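Long-range contacts in 6-phosphogluconate dehydrogenase, NAD-binding (Mycolicibacterium smegmatis MC2 155, PDB 6SMT), which reduces imines with S-enantioselectivity as an NADPH-binding oxidoreductase: residues 101-107 with 173-177; 140-146 with 163-169. All blocks are in the same frame, centred on the assembly; numbering follows the deposited sequence.

Contact 1 (101-107 with 173-177); sequences SDTPDRA and AAFDM. With NDP (NADPH dihydro-nicotinamide-adenine-dinucleotide phosphate), chain L.
S101 ties the cofactor to the long interdomain helix: its backbone N donates to O3D of NADPH at 2.8 Å, while its side chain, in the t rotamer, gives OG to OD2 of D176 at 2.7 Å. The contact joins the Rossmann-type NADPH-binding domain, where the loop after strand 95-98 enters helix 104-116, to helix 171-199, the first helix of the C-terminal part. S101 to T103 are extended, with D102 nearly fully so (phi/psi -165/-177), and P104 opens the helix. T103 is its N-cap: chi1 is p, and OG1 accepts from N of R106 at 3.3 Å. Before it, OD1 of D102 takes the N of T103 at 2.8 Å, while OD2 is held by the backbone N of H77. The helix start rests on the regular helical turn 173-177, with P104 and A173 in register, CA to CA 4.9 Å. The CB of A173 lies 3.6 Å from N of P104 and 4.4 Å from CB of A107; the proline ring sets its CG 4.1 Å from CB of A174 and its CD 4.0 Å from CG of M177. M177 is folded (m, m, p), which brings its CE to 3.4 Å from O of D102. D176 (t) faces the loop, and a water lies 2.7 Å both from its OD2 and from O of D102.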
# COMPACT_ATOMS: atom_id res chain seq x y z
N SER B 101 -17.25 -9.99 -6.46
CA SER B 101 -16.09 -10.49 -5.70
C SER B 101 -16.51 -11.45 -4.58
O SER B 101 -17.37 -11.06 -3.76
CB SER B 101 -15.34 -9.25 -5.17
OG SER B 101 -14.14 -9.69 -4.52
N ASP B 102 -15.95 -12.63 -4.53
CA ASP B 102 -16.21 -13.62 -3.49
C ASP B 102 -15.12 -14.69 -3.58
O ASP B 102 -14.14 -14.53 -4.34
CB ASP B 102 -17.62 -14.22 -3.64
CG ASP B 102 -18.33 -14.60 -2.36
OD1 ASP B 102 -17.63 -15.12 -1.43
OD2 ASP B 102 -19.58 -14.41 -2.26
N THR B 103 -15.23 -15.74 -2.73
CA THR B 103 -14.14 -16.71 -2.60
C THR B 103 -14.08 -17.68 -3.77
O THR B 103 -15.02 -17.85 -4.56
CB THR B 103 -14.32 -17.52 -1.34
OG1 THR B 103 -15.50 -18.32 -1.50
CG2 THR B 103 -14.45 -16.61 -0.15
N PRO B 104 -12.93 -18.33 -3.96
CA PRO B 104 -12.81 -19.35 -4.98
C PRO B 104 -13.90 -20.43 -4.91
O PRO B 104 -14.42 -20.83 -5.93
CB PRO B 104 -11.39 -19.90 -4.75
CG PRO B 104 -10.67 -18.70 -4.17
CD PRO B 104 -11.65 -17.97 -3.32
N ASP B 105 -14.22 -20.87 -3.68
CA ASP B 105 -15.24 -21.93 -3.64
C ASP B 105 -16.59 -21.37 -4.05
O ASP B 105 -17.38 -22.17 -4.59
CB ASP B 105 -15.32 -22.54 -2.25
CG ASP B 105 -14.28 -23.64 -2.04
OD1 ASP B 105 -13.64 -24.17 -3.03
OD2 ASP B 105 -14.11 -24.04 -0.90
N ARG B 106 -16.93 -20.08 -3.83
CA ARG B 106 -18.20 -19.52 -4.30
C ARG B 106 -18.18 -19.44 -5.83
O ARG B 106 -19.21 -19.61 -6.45
CB ARG B 106 -18.53 -18.20 -3.64
CG ARG B 106 -18.83 -18.37 -2.15
CD ARG B 106 -19.89 -19.39 -1.77
NE ARG B 106 -21.15 -18.99 -2.33
CZ ARG B 106 -22.11 -18.32 -1.71
NH1 ARG B 106 -21.93 -18.01 -0.46
NH2 ARG B 106 -23.19 -17.89 -2.35
N ALA B 107 -17.08 -19.12 -6.45
CA ALA B 107 -17.02 -19.09 -7.92
C ALA B 107 -17.27 -20.48 -8.49
O ALA B 107 -18.01 -20.62 -9.46
CB ALA B 107 -15.69 -18.57 -8.32
N ALA B 173 -10.80 -15.76 -8.70
CA ALA B 173 -11.09 -15.38 -7.32
C ALA B 173 -9.89 -15.54 -6.43
O ALA B 173 -9.77 -14.78 -5.48
CB ALA B 173 -12.31 -16.15 -6.81
N ALA B 174 -9.06 -16.55 -6.66
CA ALA B 174 -7.86 -16.71 -5.86
C ALA B 174 -6.93 -15.54 -6.07
O ALA B 174 -6.35 -15.01 -5.06
CB ALA B 174 -7.17 -17.99 -6.17
N PHE B 175 -6.71 -15.10 -7.31
CA PHE B 175 -5.95 -13.87 -7.49
C PHE B 175 -6.65 -12.71 -6.79
O PHE B 175 -5.99 -11.85 -6.18
CB PHE B 175 -5.83 -13.54 -8.99
CG PHE B 175 -4.77 -14.32 -9.74
CD1 PHE B 175 -4.95 -15.63 -10.17
CD2 PHE B 175 -3.57 -13.73 -10.04
CE1 PHE B 175 -3.94 -16.33 -10.82
CE2 PHE B 175 -2.55 -14.46 -10.66
CZ PHE B 175 -2.77 -15.70 -11.13
N ASP B 176 -7.96 -12.58 -6.94
CA ASP B 176 -8.71 -11.45 -6.33
C ASP B 176 -8.43 -11.44 -4.84
O ASP B 176 -8.29 -10.35 -4.23
CB ASP B 176 -10.19 -11.61 -6.65
CG ASP B 176 -11.06 -10.36 -6.56
OD1 ASP B 176 -10.52 -9.26 -6.84
OD2 ASP B 176 -12.32 -10.53 -6.38
N MET B 177 -8.50 -12.59 -4.18
CA MET B 177 -8.31 -12.60 -2.71
C MET B 177 -6.94 -12.04 -2.36
O MET B 177 -6.80 -11.27 -1.38
CB MET B 177 -8.39 -14.00 -2.11
CG MET B 177 -9.76 -14.68 -2.18
SD MET B 177 -11.18 -13.87 -1.42
CE MET B 177 -11.74 -12.80 -2.75
PA NDP L . -21.93 -3.29 -4.67
O1A NDP L . -20.82 -4.26 -4.38
O2A NDP L . -22.30 -2.24 -3.67
O5B NDP L . -23.21 -4.11 -5.10
C5B NDP L . -24.40 -3.36 -5.42
C4B NDP L . -25.20 -4.13 -6.43
O4B NDP L . -25.58 -5.43 -5.91
C3B NDP L . -26.53 -3.42 -6.77
O3B NDP L . -26.91 -3.68 -8.11
C2B NDP L . -27.47 -4.10 -5.80
O2B NDP L . -28.86 -4.09 -6.11
C1B NDP L . -26.99 -5.53 -5.98
N9A NDP L . -27.44 -6.45 -4.94
C8A NDP L . -27.08 -6.50 -3.62
N7A NDP L . -27.66 -7.47 -2.96
C5A NDP L . -28.47 -8.11 -3.89
C6A NDP L . -29.38 -9.19 -3.82
N6A NDP L . -29.57 -9.93 -2.74
N1A NDP L . -30.03 -9.52 -4.96
C2A NDP L . -29.82 -8.82 -6.08
N3A NDP L . -29.01 -7.77 -6.25
C4A NDP L . -28.37 -7.45 -5.12
O3 NDP L . -21.70 -2.47 -6.03
PN NDP L . -20.55 -2.13 -7.03
O1N NDP L . -21.19 -1.75 -8.30
O2N NDP L . -19.63 -1.15 -6.40
O5D NDP L . -19.69 -3.47 -7.19
C5D NDP L . -20.24 -4.62 -7.82
C4D NDP L . -19.19 -5.70 -7.74
O4D NDP L . -18.04 -5.25 -8.50
C3D NDP L . -18.68 -6.06 -6.33
O3D NDP L . -18.51 -7.46 -6.15
C2D NDP L . -17.34 -5.35 -6.28
O2D NDP L . -16.38 -5.92 -5.40
C1D NDP L . -16.86 -5.38 -7.71
N1N NDP L . -15.95 -4.28 -8.07
C2N NDP L . -16.33 -2.98 -7.85
C3N NDP L . -15.48 -1.95 -8.09
C7N NDP L . -15.86 -0.54 -7.85
O7N NDP L . -14.96 0.31 -8.07
N7N NDP L . -17.08 -0.19 -7.47
C4N NDP L . -14.14 -2.20 -8.55
C5N NDP L . -13.81 -3.58 -8.83
C6N NDP L . -14.68 -4.55 -8.63
P2B NDP L . -29.69 -2.75 -5.71
O1X NDP L . -31.18 -3.22 -5.85
O2X NDP L . -29.36 -2.45 -4.25
O3X NDP L . -29.32 -1.63 -6.58
O HOH W 1 -13.44 -13.00 -6.51

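Contact 2 (140-146 with 163-169); sequences ILFAGPQ and TWVGEDH
T163 continues the parallel pairing of strands 139-143 and 161-164 in a beta-alpha-beta unit: its N donates to O of I140 (2.9 Å) and its O accepts from N of F142 (2.8 Å), opposite L141. W164 pairs with F142; its indole (chi1 t, chi2 88°) leans forward along the strands, so NE1 donates to O of G144 (2.9 Å) and CG of Q146 packs over the six-membered ring. V165 N binds O of F142 at 2.8 Å. O of G166 (phi/psi 143/174) accepts from N of G144 (131/-168) at 3.0 Å. E167 (m, m) brings OE2 to N of Q146 (2.9 Å), and a water links OE2 with OE1 of Q146. D168 OD2 forms a salt bridge with R108 and OD1 caps N of G170; H169 lays its ring face on CA of G144, and NE2 bonds to O of Y121. Strand 139-143 lies between antiparallel strand 120-126 and edge strand 161-164; F149 of helix 146-156 meets F142 and W164, and helix 171-199 covers L141, A143 and V165.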
# COMPACT_ATOMS: atom_id res chain seq x y z
N ILE B 140 -9.21 -6.97 -15.97
CA ILE B 140 -10.21 -7.97 -15.55
C ILE B 140 -9.55 -9.32 -15.73
O ILE B 140 -8.98 -9.64 -16.81
CB ILE B 140 -11.55 -7.83 -16.29
CG1 ILE B 140 -12.06 -6.39 -16.29
CG2 ILE B 140 -12.54 -8.80 -15.64
CD1 ILE B 140 -13.33 -6.22 -17.07
N LEU B 141 -9.61 -10.15 -14.69
CA LEU B 141 -9.07 -11.52 -14.71
C LEU B 141 -10.22 -12.50 -14.93
O LEU B 141 -11.35 -12.28 -14.39
CB LEU B 141 -8.40 -11.85 -13.36
CG LEU B 141 -7.48 -10.81 -12.84
CD1 LEU B 141 -6.85 -11.31 -11.55
CD2 LEU B 141 -6.42 -10.48 -13.81
N PHE B 142 -9.96 -13.62 -15.60
CA PHE B 142 -11.02 -14.59 -15.90
C PHE B 142 -10.47 -15.97 -15.69
O PHE B 142 -9.32 -16.27 -15.89
CB PHE B 142 -11.46 -14.50 -17.38
CG PHE B 142 -12.11 -13.19 -17.74
CD1 PHE B 142 -11.32 -12.12 -18.10
CD2 PHE B 142 -13.47 -13.03 -17.72
CE1 PHE B 142 -11.87 -10.89 -18.37
CE2 PHE B 142 -14.03 -11.79 -18.04
CZ PHE B 142 -13.22 -10.75 -18.39
N ALA B 143 -11.40 -16.87 -15.34
CA ALA B 143 -11.10 -18.30 -15.13
C ALA B 143 -12.28 -19.16 -15.61
O ALA B 143 -13.44 -18.77 -15.51
CB ALA B 143 -10.78 -18.61 -13.69
N GLY B 144 -11.94 -20.34 -16.12
CA GLY B 144 -12.90 -21.27 -16.70
C GLY B 144 -12.41 -21.75 -18.05
O GLY B 144 -11.23 -21.55 -18.38
N PRO B 145 -13.27 -22.40 -18.83
CA PRO B 145 -12.75 -22.99 -20.07
C PRO B 145 -12.10 -21.99 -21.00
O PRO B 145 -12.71 -20.99 -21.32
CB PRO B 145 -14.03 -23.57 -20.65
CG PRO B 145 -14.86 -23.90 -19.47
CD PRO B 145 -14.63 -22.76 -18.48
N GLN B 146 -10.89 -22.27 -21.47
CA GLN B 146 -10.13 -21.36 -22.35
C GLN B 146 -10.90 -21.04 -23.60
O GLN B 146 -11.00 -19.87 -23.98
CB GLN B 146 -8.74 -21.86 -22.68
CG GLN B 146 -7.89 -20.77 -23.32
CD GLN B 146 -6.45 -21.20 -23.52
OE1 GLN B 146 -6.11 -22.39 -23.31
NE2 GLN B 146 -5.62 -20.27 -23.98
N THR B 163 -7.07 -10.84 -18.69
CA THR B 163 -6.11 -11.92 -18.43
C THR B 163 -6.87 -13.18 -18.08
O THR B 163 -7.63 -13.12 -17.10
CB THR B 163 -5.14 -11.64 -17.25
OG1 THR B 163 -4.49 -10.38 -17.49
CG2 THR B 163 -4.08 -12.72 -17.14
N TRP B 164 -6.66 -14.26 -18.84
CA TRP B 164 -7.18 -15.58 -18.49
C TRP B 164 -6.15 -16.26 -17.63
O TRP B 164 -4.98 -16.44 -18.05
CB TRP B 164 -7.59 -16.33 -19.75
CG TRP B 164 -8.05 -17.73 -19.47
CD1 TRP B 164 -9.32 -18.07 -19.15
CD2 TRP B 164 -7.29 -18.94 -19.55
NE1 TRP B 164 -9.43 -19.42 -19.02
CE2 TRP B 164 -8.19 -19.99 -19.28
CE3 TRP B 164 -5.96 -19.21 -19.83
CZ2 TRP B 164 -7.80 -21.33 -19.30
CZ3 TRP B 164 -5.55 -20.54 -19.77
CH2 TRP B 164 -6.45 -21.56 -19.47
N VAL B 165 -6.57 -16.70 -16.42
CA VAL B 165 -5.59 -17.25 -15.44
C VAL B 165 -5.70 -18.74 -15.30
O VAL B 165 -4.92 -19.32 -14.50
CB VAL B 165 -5.69 -16.51 -14.08
CG1 VAL B 165 -5.40 -15.05 -14.27
CG2 VAL B 165 -7.03 -16.72 -13.40
N GLY B 166 -6.59 -19.43 -15.98
CA GLY B 166 -6.63 -20.88 -15.94
C GLY B 166 -8.00 -21.49 -15.96
O GLY B 166 -9.03 -20.79 -15.94
N GLU B 167 -8.04 -22.81 -16.06
CA GLU B 167 -9.24 -23.53 -16.29
C GLU B 167 -10.06 -23.69 -15.01
O GLU B 167 -11.31 -23.81 -15.09
CB GLU B 167 -8.92 -24.96 -16.79
CG GLU B 167 -8.36 -25.01 -18.21
CD GLU B 167 -9.47 -24.92 -19.25
OE1 GLU B 167 -10.55 -25.49 -18.97
OE2 GLU B 167 -9.24 -24.38 -20.34
N ASP B 168 -9.42 -23.69 -13.86
CA ASP B 168 -10.19 -23.85 -12.61
C ASP B 168 -11.07 -22.62 -12.39
O ASP B 168 -10.53 -21.51 -12.28
CB ASP B 168 -9.24 -24.04 -11.44
CG ASP B 168 -9.77 -23.85 -10.03
OD1 ASP B 168 -10.95 -23.87 -9.79
OD2 ASP B 168 -8.91 -23.56 -9.09
N HIS B 169 -12.38 -22.79 -12.28
CA HIS B 169 -13.32 -21.68 -12.20
C HIS B 169 -13.06 -20.83 -10.95
O HIS B 169 -13.55 -19.72 -10.96
CB HIS B 169 -14.76 -22.16 -12.18
CG HIS B 169 -15.33 -22.52 -13.50
ND1 HIS B 169 -15.61 -23.83 -13.86
CD2 HIS B 169 -15.78 -21.71 -14.48
CE1 HIS B 169 -16.20 -23.75 -15.07
NE2 HIS B 169 -16.29 -22.50 -15.46
O HOH W 2 -6.87 -24.59 -21.67

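How the contacts relate
The two contacts have centres about 12 Å apart, and contact 2 is nested along the chain inside the loop closed by contact 1. From helix 104-116 the chain runs through strands 120-126 and 139-143, helix 146-156 and strand 161-164 before entering helix 171-199. Contact 2 completes the end of the sheet; contact 1 brings the outgoing helix back beside the cofactor loop. They touch directly: F175 packs on L141 and V165, its CB 3.5 Å from CD1 of L141, and CB of A107 meets O of H169 at 3.6 Å. Helix 171-199 thus links both contacts as the chain passes from the nucleotide-binding domain to the C-terminal part, and H210 of the second subunit reaches F175, L141 and T163.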